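Local structure of gamma-glutamyltranspeptidase (Streptomyces lincolnensis, 6J3A) at residues Gly502-Asp507 and Gly545-Arg550. The protein is an LmbA-like glutamyltranspeptidase homologue of the Ntn-hydrolase clan that probably cleaves or transfers gamma-glutamyl-type groups. Sequence-based numbering, arbitrary orientation.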
loop_
_atom_site.group_PDB
_atom_site.type_symbol
_atom_site.label_atom_id
_atom_site.label_comp_id
_atom_site.label_asym_id
_atom_site.label_seq_id
_atom_site.Cartn_x
_atom_site.Cartn_y
_atom_site.Cartn_z
ATOM N N GLY A 502 -7.763 0.867 19.313
ATOM C CA GLY A 502 -8.799 -0.083 19.704
ATOM C C GLY A 502 -9.104 -0.204 21.180
ATOM O O GLY A 502 -9.562 -1.259 21.616
ATOM N N GLY A 503 -8.869 0.864 21.946
ATOM C CA GLY A 503 -9.210 0.909 23.369
ATOM C C GLY A 503 -8.676 -0.237 24.211
ATOM O O GLY A 503 -7.466 -0.405 24.362
ATOM N N ASP A 504 -9.596 -1.036 24.745
ATOM C CA ASP A 504 -9.239 -2.191 25.578
ATOM C C ASP A 504 -8.748 -3.392 24.778
ATOM O O ASP A 504 -8.237 -4.355 25.353
ATOM C CB ASP A 504 -10.419 -2.595 26.465
ATOM C CG ASP A 504 -10.749 -1.540 27.491
ATOM O OD1 ASP A 504 -9.822 -1.008 28.137
ATOM O OD2 ASP A 504 -11.942 -1.225 27.641
ATOM N N GLN A 505 -8.901 -3.337 23.462
ATOM C CA GLN A 505 -8.337 -4.354 22.582
ATOM C C GLN A 505 -6.873 -4.093 22.180
ATOM O O GLN A 505 -6.213 -5.022 21.711
ATOM C CB GLN A 505 -9.204 -4.518 21.330
ATOM C CG GLN A 505 -10.635 -4.976 21.602
ATOM C CD GLN A 505 -11.604 -3.831 21.901
ATOM O OE1 GLN A 505 -12.062 -3.140 20.995
ATOM N NE2 GLN A 505 -11.930 -3.644 23.174
ATOM N N GLN A 506 -6.367 -2.866 22.377
ATOM C CA GLN A 506 -5.025 -2.462 21.903
ATOM C C GLN A 506 -3.906 -3.445 22.251
ATOM O O GLN A 506 -3.209 -3.932 21.359
ATOM C CB GLN A 506 -4.633 -1.087 22.452
ATOM C CG GLN A 506 -5.304 0.090 21.775
ATOM C CD GLN A 506 -4.499 1.375 21.866
ATOM O OE1 GLN A 506 -5.067 2.469 21.963
ATOM N NE2 GLN A 506 -3.180 1.258 21.809
ATOM N N ASP A 507 -3.737 -3.715 23.546
ATOM C CA ASP A 507 -2.716 -4.663 24.004
ATOM C C ASP A 507 -3.196 -6.119 24.092
ATOM O O ASP A 507 -2.513 -6.952 24.693
ATOM C CB ASP A 507 -2.120 -4.235 25.354
ATOM C CG ASP A 507 -0.955 -3.270 25.214
ATOM O OD1 ASP A 507 -0.272 -3.252 24.165
ATOM O OD2 ASP A 507 -0.717 -2.533 26.193
ATOM N N GLY A 545 -14.602 -2.211 31.185
ATOM C CA GLY A 545 -14.098 -1.394 30.090
ATOM C C GLY A 545 -13.613 -0.036 30.569
ATOM O O GLY A 545 -14.092 0.478 31.584
ATOM N N SER A 546 -12.657 0.531 29.837
ATOM C CA SER A 546 -12.119 1.864 30.126
ATOM C C SER A 546 -13.084 3.037 29.825
ATOM O O SER A 546 -12.910 4.126 30.385
ATOM C CB SER A 546 -10.796 2.069 29.378
ATOM O OG SER A 546 -9.754 1.332 30.006
ATOM N N PHE A 547 -14.084 2.800 28.964
ATOM C CA PHE A 547 -14.980 3.839 28.438
ATOM C C PHE A 547 -16.347 3.842 29.109
ATOM O O PHE A 547 -16.929 2.769 29.331
ATOM C CB PHE A 547 -15.182 3.639 26.928
ATOM C CG PHE A 547 -13.917 3.751 26.140
ATOM C CD1 PHE A 547 -13.400 5.004 25.818
ATOM C CD2 PHE A 547 -13.221 2.612 25.743
ATOM C CE1 PHE A 547 -12.223 5.118 25.094
ATOM C CE2 PHE A 547 -12.043 2.719 25.026
ATOM C CZ PHE A 547 -11.535 3.973 24.706
ATOM N N TYR A 548 -16.848 5.049 29.405
ATOM C CA TYR A 548 -18.201 5.273 29.929
ATOM C C TYR A 548 -19.184 4.563 29.014
ATOM O O TYR A 548 -19.077 4.763 27.807
ATOM C CB TYR A 548 -18.503 6.773 29.911
ATOM C CG TYR A 548 -19.919 7.124 30.287
ATOM C CD1 TYR A 548 -20.268 7.319 31.617
ATOM C CD2 TYR A 548 -20.918 7.255 29.317
ATOM C CE1 TYR A 548 -21.568 7.622 31.981
ATOM C CE2 TYR A 548 -22.225 7.566 29.673
ATOM C CZ TYR A 548 -22.543 7.754 31.011
ATOM O OH TYR A 548 -23.819 8.076 31.412
ATOM N N PRO A 549 -20.133 3.757 29.518
ATOM C CA PRO A 549 -20.489 3.553 30.937
ATOM C C PRO A 549 -19.791 2.398 31.715
ATOM O O PRO A 549 -20.323 1.948 32.745
ATOM C CB PRO A 549 -21.995 3.246 30.835
ATOM C CG PRO A 549 -22.095 2.455 29.573
ATOM C CD PRO A 549 -21.047 3.011 28.633
ATOM N N ARG A 550 -18.642 1.926 31.236
ATOM C CA ARG A 550 -17.739 1.035 32.007
ATOM C C ARG A 550 -18.303 -0.341 32.397
ATOM O O ARG A 550 -17.997 -0.853 33.486
ATOM C CB ARG A 550 -17.228 1.697 33.306
ATOM C CG ARG A 550 -16.795 3.147 33.236
ATOM C CD ARG A 550 -15.495 3.314 32.486
ATOM N NE ARG A 550 -14.327 2.747 33.158
ATOM C CZ ARG A 550 -13.512 3.398 33.988
ATOM N NH1 ARG A 550 -13.722 4.665 34.331
ATOM N NH2 ARG A 550 -12.463 2.758 34.487
#
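Asp-504 OD1 has two polar partners. Ser-546 OG lies 3.0 Å from Asp-504 OD1 and may donate to it. Arg-316 forms a salt bridge to the same oxygen. The other oxygen, OD2, accepts the backbone N-H of Ser-546. This bond, Ser-546 N to Asp-504 OD2, is 2.9 Å long, nearly straight at 166°, and uses the syn lone pair. The carboxylate faces both the N-H and the hydroxyl of one serine, and is probably held in its rotation. In Ser-546, OG stands anti to the carbonyl carbon (chi1 -75°), beside the serine's own N. Gly-503, with no side chain, lets the edge of the Phe-547 ring come close, its CA 3.7 Å from Phe-547 CE2. Gly-502 and Gly-503 probably correspond to the glycine pair that forms the oxyanion hole in this family. Arg-550 NE donates to Gly-545 O over 2.8 Å and closes the 545-550 turn. An alanine at Asp-504 would probably leave Ser-546 N without its acceptor and Arg-316 without this counter-charge. The contact joins segment 502-507, which leads into the helix running to residue 519, to the loop between strands 538-540 and 556-560, and Arg-316 is likely to keep this buried carboxylate ionised.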